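Local structure of DUF871 domain-containing protein (Enterococcus faecalis, 2P0O) at residues D32-L38 and M64-I70; M4-F10 and A218-P224; F175-P179 and L192-H198; K25-F31 and M231-G235. The protein is of unknown function but is probably a 6-phospho-N-acetylmuramidase, a glycosidase acting on phosphorylated amino sugars of bacterial cell-wall origin. All coordinates share one frame. Residue numbers count along the deposited sequence, not the author numbering.

Contact 1. Residues D32-L38 and M64-I70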
loop_
_atom_site.group_PDB
_atom_site.type_symbol
_atom_site.label_atom_id
_atom_site.label_comp_id
_atom_site.label_asym_id
_atom_site.label_seq_id
_atom_site.Cartn_x
_atom_site.Cartn_y
_atom_site.Cartn_z
ATOM N N ASP A 32 -0.388 -0.885 11.162
ATOM C CA ASP A 32 -0.140 -1.562 12.440
ATOM C C ASP A 32 1.185 -2.273 12.554
ATOM O O ASP A 32 1.435 -2.953 13.566
ATOM C CB ASP A 32 -1.244 -2.586 12.786
ATOM C CG ASP A 32 -2.598 -1.951 12.966
ATOM O OD1 ASP A 32 -2.703 -0.957 13.719
ATOM O OD2 ASP A 32 -3.562 -2.458 12.334
ATOM N N GLY A 33 2.020 -2.138 11.527
ATOM C CA GLY A 33 3.268 -2.873 11.456
ATOM C C GLY A 33 4.454 -2.073 10.972
ATOM O O GLY A 33 4.318 -1.117 10.182
ATOM N N ILE A 34 5.629 -2.496 11.453
ATOM C CA ILE A 34 6.904 -1.974 11.039
ATOM C C ILE A 34 7.796 -3.117 10.558
ATOM O O ILE A 34 7.844 -4.197 11.177
ATOM C CB ILE A 34 7.624 -1.223 12.187
ATOM C CG1 ILE A 34 6.800 -0.011 12.636
ATOM C CG2 ILE A 34 9.056 -0.833 11.755
ATOM C CD1 ILE A 34 7.129 0.481 14.049
ATOM N N PHE A 35 8.479 -2.863 9.444
ATOM C CA PHE A 35 9.570 -3.704 8.949
ATOM C C PHE A 35 10.864 -2.893 9.019
ATOM O O PHE A 35 10.890 -1.701 8.682
ATOM C CB PHE A 35 9.305 -4.164 7.504
ATOM C CG PHE A 35 10.431 -4.961 6.883
ATOM C CD1 PHE A 35 10.466 -6.360 6.999
ATOM C CD2 PHE A 35 11.439 -4.321 6.135
ATOM C CE1 PHE A 35 11.497 -7.125 6.408
ATOM C CE2 PHE A 35 12.481 -5.070 5.534
ATOM C CZ PHE A 35 12.510 -6.481 5.652
ATOM N N THR A 36 11.933 -3.542 9.462
ATOM C CA THR A 36 13.245 -2.925 9.463
ATOM C C THR A 36 14.322 -3.955 9.138
ATOM O O THR A 36 14.262 -5.106 9.598
ATOM C CB THR A 36 13.535 -2.170 10.795
ATOM O OG1 THR A 36 14.748 -1.411 10.667
ATOM C CG2 THR A 36 13.652 -3.129 11.993
ATOM N N SER A 37 15.294 -3.538 8.336
ATOM C CA SER A 37 16.393 -4.410 7.930
ATOM C C SER A 37 17.708 -3.871 8.466
ATOM O O SER A 37 18.106 -2.754 8.158
ATOM C CB SER A 37 16.437 -4.570 6.396
ATOM O OG SER A 37 17.495 -5.436 5.988
ATOM N N LEU A 38 18.369 -4.675 9.289
ATOM C CA LEU A 38 19.588 -4.255 9.981
ATOM C C LEU A 38 20.877 -4.872 9.440
ATOM O O LEU A 38 20.978 -6.100 9.295
ATOM C CB LEU A 38 19.482 -4.587 11.461
ATOM C CG LEU A 38 18.977 -3.515 12.419
ATOM C CD1 LEU A 38 17.450 -3.403 12.383
ATOM C CD2 LEU A 38 19.456 -3.854 13.816
HETATM N N MSE A 64 2.220 -1.525 17.711
HETATM C CA MSE A 64 2.622 -1.868 16.368
HETATM C C MSE A 64 3.625 -2.992 16.442
HETATM O O MSE A 64 4.379 -3.115 17.405
HETATM C CB MSE A 64 3.242 -0.663 15.676
HETATM C CG MSE A 64 2.290 0.496 15.512
HETATM SE SE MSE A 64 3.223 2.017 14.716
HETATM C CE MSE A 64 3.171 1.579 12.802
ATOM N N LYS A 65 3.617 -3.814 15.416
ATOM C CA LYS A 65 4.521 -4.934 15.336
ATOM C C LYS A 65 5.831 -4.490 14.704
ATOM O O LYS A 65 5.883 -3.441 14.042
ATOM C CB LYS A 65 3.843 -6.045 14.546
ATOM C CG LYS A 65 2.592 -6.538 15.274
ATOM C CD LYS A 65 1.950 -7.723 14.584
ATOM C CE LYS A 65 2.667 -9.010 14.943
ATOM N NZ LYS A 65 2.193 -10.120 14.068
ATOM N N ILE A 66 6.890 -5.262 14.954
ATOM C CA ILE A 66 8.183 -5.041 14.328
ATOM C C ILE A 66 8.775 -6.358 13.844
ATOM O O ILE A 66 9.085 -7.249 14.637
ATOM C CB ILE A 66 9.228 -4.393 15.267
ATOM C CG1 ILE A 66 8.748 -3.056 15.840
ATOM C CG2 ILE A 66 10.522 -4.183 14.515
ATOM C CD1 ILE A 66 9.741 -2.426 16.853
HETATM N N MSE A 67 8.927 -6.470 12.536
HETATM C CA MSE A 67 9.623 -7.584 11.948
HETATM C C MSE A 67 11.033 -7.068 11.690
HETATM O O MSE A 67 11.212 -6.028 11.028
HETATM C CB MSE A 67 8.883 -8.009 10.669
HETATM C CG MSE A 67 9.650 -8.942 9.694
HETATM SE SE MSE A 67 10.149 -10.620 10.585
HETATM C CE MSE A 67 8.399 -11.414 10.974
ATOM N N VAL A 68 12.035 -7.764 12.217
ATOM C CA VAL A 68 13.421 -7.375 11.980
ATOM C C VAL A 68 14.123 -8.357 11.028
ATOM O O VAL A 68 14.279 -9.554 11.327
ATOM C CB VAL A 68 14.258 -7.260 13.293
ATOM C CG1 VAL A 68 15.713 -6.936 12.985
ATOM C CG2 VAL A 68 13.666 -6.222 14.279
ATOM N N ASP A 69 14.561 -7.841 9.891
ATOM C CA ASP A 69 15.336 -8.629 8.960
ATOM C C ASP A 69 16.812 -8.394 9.293
ATOM O O ASP A 69 17.315 -7.274 9.220
ATOM C CB ASP A 69 14.979 -8.251 7.522
ATOM C CG ASP A 69 15.780 -9.030 6.486
ATOM O OD1 ASP A 69 16.994 -8.782 6.336
ATOM O OD2 ASP A 69 15.192 -9.880 5.799
ATOM N N ILE A 70 17.491 -9.463 9.682
ATOM C CA ILE A 70 18.848 -9.360 10.211
ATOM C C ILE A 70 19.592 -10.670 9.976
ATOM O O ILE A 70 19.000 -11.754 10.058
ATOM C CB ILE A 70 18.805 -8.996 11.731
ATOM C CG1 ILE A 70 20.186 -8.680 12.300
ATOM C CG2 ILE A 70 18.088 -10.075 12.547
ATOM C CD1 ILE A 70 20.113 -8.111 13.722
#
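Met64 leads into its strand from a loop, and its methyl CE lies 4.0 Å from Ile34 CG1. At Lys65 the regular pairing begins: its N donates to Asp32 O (3.0 Å) and its O receives Ile34 N (2.8 Å), so one residue serves two partners that flank Gly33, as parallel strands require. The lysine side chain leads away from the neighbouring strand, to a salt bridge with Asp115. Ile66 points to the other face, its CG1 4.2 Å from Ile34 CB, and both isoleucines rest on Leu55 and Ala59 of helix 48-62. Met67 repeats the pattern of Lys65, its N bonding to Ile34 O (2.9 Å) and its O to Thr36 N (3.0 Å), while its CG meets Phe35 CD1 at 3.8 Å. Val68 returns to the isoleucine face and touches Leu38 (CG1 to CD1, 4.0 Å). Asp69 gives the last well-formed pair, N to Thr36 O and O to Leu38 N, both 2.8 Å; its carboxylate takes only a weak bond from Ser37 (OG to OD1, 3.4 Å), being paired chiefly with Arg97. Ile70 sets CD1 4.2 Å from Leu38 CB. Two parallel neighbours joined through helix 48-62, with Ile34 and Ile66 under the helix and Phe35, Met67 and Asp69 on the barrel-lumen side, form the beta-alpha-beta crossover from which a TIM barrel is built.

Contact 2. Residues M4-F10 and A218-P224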
loop_
_atom_site.group_PDB
_atom_site.type_symbol
_atom_site.label_atom_id
_atom_site.label_comp_id
_atom_site.label_asym_id
_atom_site.label_seq_id
_atom_site.Cartn_x
_atom_site.Cartn_y
_atom_site.Cartn_z
HETATM N N MSE A 4 -3.322 -6.486 7.207
HETATM C CA MSE A 4 -2.336 -5.543 7.728
HETATM C C MSE A 4 -1.722 -4.584 6.717
HETATM O O MSE A 4 -1.292 -5.007 5.631
HETATM C CB MSE A 4 -1.196 -6.290 8.425
HETATM C CG MSE A 4 -1.309 -6.232 9.944
HETATM SE SE MSE A 4 0.388 -5.732 10.835
HETATM C CE MSE A 4 1.386 -7.443 10.642
ATOM N N TYR A 5 -1.660 -3.301 7.095
ATOM C CA TYR A 5 -0.803 -2.337 6.404
ATOM C C TYR A 5 0.406 -2.015 7.270
ATOM O O TYR A 5 0.276 -1.904 8.489
ATOM C CB TYR A 5 -1.538 -1.036 6.061
ATOM C CG TYR A 5 -2.554 -1.138 4.940
ATOM C CD1 TYR A 5 -2.135 -1.287 3.603
ATOM C CD2 TYR A 5 -3.929 -1.083 5.206
ATOM C CE1 TYR A 5 -3.063 -1.371 2.547
ATOM C CE2 TYR A 5 -4.890 -1.176 4.149
ATOM C CZ TYR A 5 -4.431 -1.309 2.827
ATOM O OH TYR A 5 -5.315 -1.411 1.786
ATOM N N GLY A 6 1.574 -1.852 6.637
ATOM C CA GLY A 6 2.801 -1.571 7.369
ATOM C C GLY A 6 3.714 -0.540 6.735
ATOM O O GLY A 6 3.506 -0.124 5.572
ATOM N N ILE A 7 4.712 -0.120 7.512
ATOM C CA ILE A 7 5.747 0.837 7.089
ATOM C C ILE A 7 7.140 0.271 7.326
ATOM O O ILE A 7 7.315 -0.666 8.098
ATOM C CB ILE A 7 5.635 2.195 7.841
ATOM C CG1 ILE A 7 5.933 2.024 9.351
ATOM C CG2 ILE A 7 4.270 2.789 7.574
ATOM C CD1 ILE A 7 5.822 3.333 10.226
ATOM N N SER A 8 8.135 0.863 6.676
ATOM C CA SER A 8 9.539 0.518 6.918
ATOM C C SER A 8 10.239 1.628 7.655
ATOM O O SER A 8 9.888 2.798 7.523
ATOM C CB SER A 8 10.263 0.240 5.605
ATOM O OG SER A 8 9.693 -0.905 4.978
ATOM N N VAL A 9 11.198 1.246 8.478
ATOM C CA VAL A 9 12.035 2.193 9.188
ATOM C C VAL A 9 13.470 1.761 8.971
ATOM O O VAL A 9 13.753 0.573 8.936
ATOM C CB VAL A 9 11.675 2.250 10.679
ATOM C CG1 VAL A 9 12.696 3.077 11.445
ATOM C CG2 VAL A 9 10.278 2.844 10.853
ATOM N N PHE A 10 14.352 2.729 8.763
ATOM C CA PHE A 10 15.764 2.469 8.440
ATOM C C PHE A 10 16.635 2.907 9.609
ATOM O O PHE A 10 16.751 4.100 9.910
ATOM C CB PHE A 10 16.140 3.164 7.128
ATOM C CG PHE A 10 15.428 2.580 5.934
ATOM C CD1 PHE A 10 14.121 2.965 5.619
ATOM C CD2 PHE A 10 16.032 1.574 5.175
ATOM C CE1 PHE A 10 13.441 2.378 4.528
ATOM C CE2 PHE A 10 15.367 0.993 4.084
ATOM C CZ PHE A 10 14.096 1.392 3.751
ATOM N N ALA A 218 -0.685 -8.877 3.705
ATOM C CA ALA A 218 -0.178 -7.608 4.224
ATOM C C ALA A 218 0.602 -6.814 3.201
ATOM O O ALA A 218 1.267 -7.392 2.326
ATOM C CB ALA A 218 0.657 -7.843 5.472
ATOM N N VAL A 219 0.517 -5.490 3.302
ATOM C CA VAL A 219 1.241 -4.608 2.402
ATOM C C VAL A 219 1.998 -3.547 3.206
ATOM O O VAL A 219 1.389 -2.863 4.043
ATOM C CB VAL A 219 0.291 -3.921 1.387
ATOM C CG1 VAL A 219 1.110 -3.095 0.393
ATOM C CG2 VAL A 219 -0.523 -4.954 0.640
ATOM N N TYR A 220 3.308 -3.434 2.930
ATOM C CA TYR A 220 4.207 -2.495 3.584
ATOM C C TYR A 220 4.798 -1.472 2.622
ATOM O O TYR A 220 5.210 -1.807 1.518
ATOM C CB TYR A 220 5.364 -3.249 4.263
ATOM C CG TYR A 220 4.980 -3.842 5.619
ATOM C CD1 TYR A 220 3.904 -4.752 5.725
ATOM C CD2 TYR A 220 5.686 -3.500 6.792
ATOM C CE1 TYR A 220 3.538 -5.296 6.958
ATOM C CE2 TYR A 220 5.325 -4.051 8.062
ATOM C CZ TYR A 220 4.252 -4.951 8.118
ATOM O OH TYR A 220 3.868 -5.516 9.305
ATOM N N ILE A 221 4.884 -0.228 3.070
ATOM C CA ILE A 221 5.664 0.777 2.363
ATOM C C ILE A 221 7.135 0.378 2.475
ATOM O O ILE A 221 7.654 0.217 3.596
ATOM C CB ILE A 221 5.490 2.218 2.946
ATOM C CG1 ILE A 221 4.014 2.508 3.308
ATOM C CG2 ILE A 221 6.097 3.268 1.975
ATOM C CD1 ILE A 221 3.065 2.388 2.108
ATOM N N GLY A 222 7.802 0.249 1.322
ATOM C CA GLY A 222 9.223 -0.112 1.286
ATOM C C GLY A 222 10.137 1.049 1.605
ATOM O O GLY A 222 11.110 0.888 2.367
ATOM N N ASP A 223 9.871 2.225 1.018
ATOM C CA ASP A 223 10.711 3.401 1.288
ATOM C C ASP A 223 10.463 4.043 2.674
ATOM O O ASP A 223 9.471 3.715 3.335
ATOM C CB ASP A 223 10.495 4.442 0.212
ATOM C CG ASP A 223 10.925 3.958 -1.135
ATOM O OD1 ASP A 223 12.114 4.108 -1.449
ATOM O OD2 ASP A 223 10.075 3.424 -1.885
ATOM N N PRO A 224 11.372 4.942 3.128
ATOM C CA PRO A 224 11.202 5.623 4.418
ATOM C C PRO A 224 9.845 6.291 4.708
ATOM O O PRO A 224 9.374 6.204 5.844
ATOM C CB PRO A 224 12.336 6.661 4.425
ATOM C CG PRO A 224 13.456 5.996 3.614
ATOM C CD PRO A 224 12.667 5.271 2.503
HETATM O O HOH W 1 11.827 -1.649 3.666
HETATM O O HOH W 2 7.664 3.462 5.516
HETATM O O HOH W 3 10.611 5.744 8.012
#
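This is the seam of a TIM barrel: the first strand, 4-8, lies parallel to the eighth, 218-221, and so closes the cylinder. The short strand axes approach to 4.3 Å at 25°. Three backbone hydrogen bonds hold the seam, Val219 N to Met4 O (3.0 Å), Gly6 N to Val219 O (2.8 Å) and Ile221 N to Gly6 O (2.9 Å). At the middle of it Gly6 CA sits 3.4 Å from the centroid of the Tyr220 ring, only 7° off its normal, a CH-pi contact. Any CB at this position would run into Tyr220 CE2, so the close fit depends on glycine. The other face carries Tyr5 and Val219 (CD1 to CB, 4.2 Å), toward helix 203-212. From Ser8 onward the pairing changes character. Ser8 OG donates to Ile221 O (2.7 Å) and accepts a hydrogen bond from water 1 (2.6 Å), which also donates to Gly222 O (2.9 Å). Water 2 accepts from Ser8 N (2.9 Å) and donates to Asp223 O (2.8 Å), and water 3 donates both to Ser8 O (3.1 Å) and to Pro224 O (2.5 Å). Phe10 then turns its ring edge to Gly222 O (CZ to O, 3.3 Å) and packs CE1 against Pro224 CD at 3.6 Å. Beyond the regular amide pairs a serine hydroxyl and bridging waters add to the contact: the segments diverge, yet their backbone polar groups remain linked across the gap.

Contact 3. Residues F175-P179 and L192-H198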
loop_
_atom_site.group_PDB
_atom_site.type_symbol
_atom_site.label_atom_id
_atom_site.label_comp_id
_atom_site.label_asym_id
_atom_site.label_seq_id
_atom_site.Cartn_x
_atom_site.Cartn_y
_atom_site.Cartn_z
ATOM N N PHE A 175 3.374 -11.482 2.684
ATOM C CA PHE A 175 3.663 -10.074 2.917
ATOM C C PHE A 175 4.425 -9.534 1.688
ATOM O O PHE A 175 5.329 -10.195 1.134
ATOM C CB PHE A 175 4.575 -9.915 4.151
ATOM C CG PHE A 175 3.865 -10.014 5.484
ATOM C CD1 PHE A 175 3.266 -11.189 5.889
ATOM C CD2 PHE A 175 3.853 -8.925 6.359
ATOM C CE1 PHE A 175 2.623 -11.265 7.132
ATOM C CE2 PHE A 175 3.232 -8.999 7.610
ATOM C CZ PHE A 175 2.597 -10.162 7.991
ATOM N N THR A 176 4.098 -8.309 1.309
ATOM C CA THR A 176 4.643 -7.700 0.118
ATOM C C THR A 176 4.886 -6.207 0.371
ATOM O O THR A 176 4.300 -5.612 1.291
ATOM C CB THR A 176 3.659 -7.888 -1.063
ATOM O OG1 THR A 176 4.261 -7.382 -2.257
ATOM C CG2 THR A 176 2.361 -7.127 -0.822
ATOM N N PHE A 177 5.732 -5.601 -0.452
ATOM C CA PHE A 177 5.999 -4.184 -0.352
ATOM C C PHE A 177 5.357 -3.377 -1.482
ATOM O O PHE A 177 5.108 -3.894 -2.577
ATOM C CB PHE A 177 7.517 -3.900 -0.371
ATOM C CG PHE A 177 8.251 -4.427 0.831
ATOM C CD1 PHE A 177 8.303 -3.686 2.018
ATOM C CD2 PHE A 177 8.885 -5.661 0.779
ATOM C CE1 PHE A 177 8.992 -4.152 3.136
ATOM C CE2 PHE A 177 9.612 -6.143 1.882
ATOM C CZ PHE A 177 9.638 -5.397 3.080
ATOM N N VAL A 178 5.127 -2.089 -1.215
ATOM C CA VAL A 178 4.910 -1.138 -2.285
ATOM C C VAL A 178 5.955 -0.048 -2.048
ATOM O O VAL A 178 6.425 0.128 -0.917
ATOM C CB VAL A 178 3.462 -0.547 -2.296
ATOM C CG1 VAL A 178 2.433 -1.628 -2.657
ATOM C CG2 VAL A 178 3.099 0.130 -0.954
ATOM N N PRO A 179 6.291 0.726 -3.104
ATOM C CA PRO A 179 7.244 1.811 -2.897
ATOM C C PRO A 179 6.579 2.988 -2.174
ATOM O O PRO A 179 5.339 3.075 -2.108
ATOM C CB PRO A 179 7.650 2.190 -4.327
ATOM C CG PRO A 179 6.414 1.899 -5.149
ATOM C CD PRO A 179 5.783 0.670 -4.491
ATOM N N LEU A 192 11.101 1.431 -3.672
ATOM C CA LEU A 192 11.332 0.034 -3.296
ATOM C C LEU A 192 10.067 -0.777 -3.472
ATOM O O LEU A 192 9.430 -1.203 -2.487
ATOM C CB LEU A 192 11.819 -0.065 -1.840
ATOM C CG LEU A 192 13.113 0.714 -1.491
ATOM C CD1 LEU A 192 13.558 0.503 -0.044
ATOM C CD2 LEU A 192 14.272 0.402 -2.410
ATOM N N PRO A 193 9.700 -1.026 -4.735
ATOM C CA PRO A 193 8.539 -1.855 -4.937
ATOM C C PRO A 193 8.923 -3.330 -4.877
ATOM O O PRO A 193 10.081 -3.683 -5.071
ATOM C CB PRO A 193 8.126 -1.504 -6.372
ATOM C CG PRO A 193 9.456 -1.284 -7.063
ATOM C CD PRO A 193 10.337 -0.627 -6.015
ATOM N N THR A 194 7.946 -4.184 -4.632
ATOM C CA THR A 194 8.047 -5.595 -4.967
ATOM C C THR A 194 7.732 -5.835 -6.455
ATOM O O THR A 194 8.486 -6.513 -7.124
ATOM C CB THR A 194 7.093 -6.427 -4.076
ATOM O OG1 THR A 194 7.539 -6.356 -2.725
ATOM C CG2 THR A 194 7.035 -7.874 -4.501
ATOM N N LEU A 195 6.602 -5.330 -6.941
ATOM C CA LEU A 195 6.166 -5.593 -8.300
ATOM C C LEU A 195 6.646 -4.460 -9.163
ATOM O O LEU A 195 6.465 -3.292 -8.812
ATOM C CB LEU A 195 4.643 -5.686 -8.395
ATOM C CG LEU A 195 4.028 -6.982 -7.802
ATOM C CD1 LEU A 195 2.698 -6.689 -7.163
ATOM C CD2 LEU A 195 3.850 -8.068 -8.824
ATOM N N GLU A 196 7.271 -4.798 -10.278
ATOM C CA GLU A 196 7.809 -3.752 -11.162
ATOM C C GLU A 196 6.713 -2.815 -11.685
ATOM O O GLU A 196 6.997 -1.666 -11.959
ATOM C CB GLU A 196 8.574 -4.351 -12.336
ATOM C CG GLU A 196 9.528 -3.336 -13.083
ATOM C CD GLU A 196 10.474 -2.587 -12.139
ATOM O OE1 GLU A 196 10.856 -3.130 -11.055
ATOM O OE2 GLU A 196 10.817 -1.435 -12.461
ATOM N N LYS A 197 5.488 -3.319 -11.889
ATOM C CA LYS A 197 4.412 -2.448 -12.379
ATOM C C LYS A 197 4.087 -1.311 -11.393
ATOM O O LYS A 197 3.403 -0.360 -11.739
ATOM C CB LYS A 197 3.151 -3.267 -12.696
ATOM C CG LYS A 197 2.506 -3.851 -11.427
ATOM C CD LYS A 197 1.134 -4.513 -11.757
ATOM C CE LYS A 197 0.613 -5.200 -10.492
ATOM N NZ LYS A 197 -0.654 -5.911 -10.719
ATOM N N HIS A 198 4.572 -1.400 -10.160
ATOM C CA HIS A 198 4.343 -0.336 -9.207
ATOM C C HIS A 198 5.407 0.745 -9.209
ATOM O O HIS A 198 5.302 1.707 -8.462
ATOM C CB HIS A 198 4.159 -0.910 -7.816
ATOM C CG HIS A 198 2.859 -1.643 -7.658
ATOM N ND1 HIS A 198 2.653 -2.600 -6.693
ATOM C CD2 HIS A 198 1.700 -1.556 -8.355
ATOM C CE1 HIS A 198 1.419 -3.069 -6.792
ATOM N NE2 HIS A 198 0.827 -2.460 -7.803
HETATM O O HOH W 4 4.960 -3.574 -5.273
#
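Pro179, with 78 Å² buried, lies just after strand 173-178 and wedges into the loop that returns beside it. Its CD lies 3.7 Å from Pro193 CB, its CB 3.6 Å from Leu192 N, and its CG 3.5 Å from His198 O, so one ring touches both ends of the returning segment. Thr194 follows with 55 Å². Its hydroxyl takes the place of a strand partner: Phe177 N donates to Thr194 OG1 at 3.0 Å, and the same oxygen bonds to Asn146 O. Phe177, the third, turns its ring edge to that hydroxyl, while its carbonyl O is met by water 4 (2.7 Å), which accepts from Leu195 N (2.9 Å) and lies 2.9 Å from His198 ND1. The backbone N and O of Phe177 are therefore both satisfied, one by a threonine side chain and the other by a bridging water. A loop without strand geometry can in this way dock on a barrel strand, combining proline packing with substitute hydrogen-bond partners.

Contact 4. Residues K25-F31 and M231-G235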
loop_
_atom_site.group_PDB
_atom_site.type_symbol
_atom_site.label_atom_id
_atom_site.label_comp_id
_atom_site.label_asym_id
_atom_site.label_seq_id
_atom_site.Cartn_x
_atom_site.Cartn_y
_atom_site.Cartn_z
ATOM N N LYS A 25 1.697 9.066 12.993
ATOM C CA LYS A 25 0.660 9.392 12.013
ATOM C C LYS A 25 0.218 8.169 11.221
ATOM O O LYS A 25 -0.964 7.989 10.975
ATOM C CB LYS A 25 1.153 10.442 11.038
ATOM C CG LYS A 25 0.926 11.836 11.532
ATOM C CD LYS A 25 1.556 12.849 10.597
ATOM C CE LYS A 25 1.503 14.215 11.267
ATOM N NZ LYS A 25 1.992 15.216 10.292
HETATM N N MSE A 26 1.172 7.325 10.828
HETATM C CA MSE A 26 0.849 6.138 10.038
HETATM C C MSE A 26 -0.051 5.189 10.837
HETATM O O MSE A 26 -1.041 4.677 10.305
HETATM C CB MSE A 26 2.113 5.462 9.510
HETATM C CG MSE A 26 2.826 6.312 8.441
HETATM SE SE MSE A 26 1.688 6.681 6.852
HETATM C CE MSE A 26 2.188 5.130 5.770
ATOM N N LYS A 27 0.269 4.992 12.116
ATOM C CA LYS A 27 -0.613 4.243 13.001
ATOM C C LYS A 27 -2.054 4.788 13.002
ATOM O O LYS A 27 -2.993 4.017 12.801
ATOM C CB LYS A 27 -0.068 4.188 14.425
ATOM C CG LYS A 27 -1.065 3.616 15.428
ATOM C CD LYS A 27 -1.148 2.116 15.285
ATOM C CE LYS A 27 -2.157 1.552 16.261
ATOM N NZ LYS A 27 -2.131 0.071 16.175
ATOM N N ALA A 28 -2.226 6.095 13.221
ATOM C CA ALA A 28 -3.555 6.714 13.127
ATOM C C ALA A 28 -4.199 6.601 11.726
ATOM O O ALA A 28 -5.406 6.755 11.560
ATOM C CB ALA A 28 -3.525 8.177 13.604
ATOM N N LEU A 29 -3.400 6.319 10.710
ATOM C CA LEU A 29 -3.951 6.155 9.375
ATOM C C LEU A 29 -4.275 4.694 9.065
ATOM O O LEU A 29 -4.583 4.373 7.921
ATOM C CB LEU A 29 -2.949 6.699 8.351
ATOM C CG LEU A 29 -2.980 8.156 7.855
ATOM C CD1 LEU A 29 -3.829 9.093 8.648
ATOM C CD2 LEU A 29 -1.558 8.718 7.631
ATOM N N GLY A 30 -4.181 3.805 10.056
ATOM C CA GLY A 30 -4.479 2.384 9.831
ATOM C C GLY A 30 -3.308 1.446 9.511
ATOM O O GLY A 30 -3.513 0.346 8.985
ATOM N N PHE A 31 -2.089 1.869 9.841
ATOM C CA PHE A 31 -0.867 1.042 9.705
ATOM C C PHE A 31 -0.481 0.447 11.061
ATOM O O PHE A 31 -0.307 1.203 12.006
ATOM C CB PHE A 31 0.276 1.894 9.134
ATOM C CG PHE A 31 0.052 2.311 7.695
ATOM C CD1 PHE A 31 -0.821 3.373 7.380
ATOM C CD2 PHE A 31 0.703 1.638 6.658
ATOM C CE1 PHE A 31 -1.052 3.749 6.051
ATOM C CE2 PHE A 31 0.506 2.003 5.312
ATOM C CZ PHE A 31 -0.375 3.057 5.008
HETATM N N MSE A 231 -0.465 10.004 2.122
HETATM C CA MSE A 231 -1.015 9.824 3.485
HETATM C C MSE A 231 -2.509 10.190 3.575
HETATM O O MSE A 231 -3.313 9.471 4.194
HETATM C CB MSE A 231 -0.233 10.663 4.501
HETATM C CG MSE A 231 1.195 10.202 4.622
HETATM SE SE MSE A 231 2.311 11.284 5.812
HETATM C CE MSE A 231 1.446 10.837 7.496
ATOM N N ALA A 232 -2.851 11.314 2.947
ATOM C CA ALA A 232 -4.220 11.848 2.944
ATOM C C ALA A 232 -5.155 10.894 2.240
ATOM O O ALA A 232 -6.303 10.752 2.657
ATOM C CB ALA A 232 -4.261 13.202 2.282
ATOM N N GLN A 233 -4.662 10.244 1.172
ATOM C CA GLN A 233 -5.466 9.277 0.433
ATOM C C GLN A 233 -5.714 8.034 1.306
ATOM O O GLN A 233 -6.858 7.575 1.389
ATOM C CB GLN A 233 -4.844 8.938 -0.924
ATOM C CG GLN A 233 -5.045 10.072 -1.940
ATOM C CD GLN A 233 -4.443 9.781 -3.303
ATOM O OE1 GLN A 233 -3.286 9.367 -3.412
ATOM N NE2 GLN A 233 -5.212 10.020 -4.349
ATOM N N PHE A 234 -4.658 7.512 1.955
ATOM C CA PHE A 234 -4.819 6.415 2.903
ATOM C C PHE A 234 -5.821 6.812 3.966
ATOM O O PHE A 234 -6.768 6.070 4.233
ATOM C CB PHE A 234 -3.489 5.969 3.556
ATOM C CG PHE A 234 -2.664 5.025 2.689
ATOM C CD1 PHE A 234 -2.996 3.659 2.591
ATOM C CD2 PHE A 234 -1.538 5.492 1.997
ATOM C CE1 PHE A 234 -2.220 2.774 1.790
ATOM C CE2 PHE A 234 -0.749 4.607 1.194
ATOM C CZ PHE A 234 -1.095 3.268 1.094
ATOM N N GLY A 235 -5.615 7.994 4.545
ATOM C CA GLY A 235 -6.406 8.450 5.660
ATOM C C GLY A 235 -7.848 8.594 5.259
ATOM O O GLY A 235 -8.738 8.172 5.995
#
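A helix here ends in such a way that the residue after the C-prime glycine becomes a packing element. Gly30, at a phi of 95°, is the C-prime residue of a Schellman motif: Phe31 N reaches back to Met26 O and Gly30 N to Lys27 O, both at 3.0 Å. A side chain at this positive phi would collide with the carbonyl O of Leu29, so glycine suits the position. The turn delivers Phe31 to the second helix, where its ring makes a T-shaped contact, edge toward the face of Phe234, with centroids 5.0 Å apart and planes at 69°. Beside this pair, Met231 buries 87 Å², the largest share of the contact. This selenomethionine extends its methyl CE to within 3.6 Å of Lys25 CB and 3.7 Å of Leu29 CD2, and its CG lies 4.2 Å from Met26 SE. Leu29 also sets CD1 4.0 Å from Gly235 CA, and a side chain on Gly235 would leave little room for that methyl. The interface is wholly one of apolar and aromatic packing. It joins helix 17-28, the first of the barrel, to helix 228-240, which follows the last barrel strand. Met26 and Phe31 rest inward on Ile7 of strand 4-8, Phe234 leans on Phe204 and Ala207 of helix 203-212, and Leu29 touches Phe367 of the C-terminal helix 363-370.

In the fold
From the N terminus, strand 4-8 opens contact 2, the end of helix 17-28 opens contact 4, and strand 33-38 opens contact 1. Contact 1 closes first, at strand 65-70, as a local strand-helix-strand unit. Contact 3 opens and closes much later, between strand 173-178 and the loop after it; it follows contact 1 in series, and both fall within the spans of contacts 2 and 4. Those two cross: 218-224 closes contact 2 before 231-235 closes contact 4, so the seam is joined in the sheet and again in the surrounding helices. Inside the barrel, Phe35 of contact 1 meets Phe177 of contact 3 (CD2 to CZ, 3.7 Å).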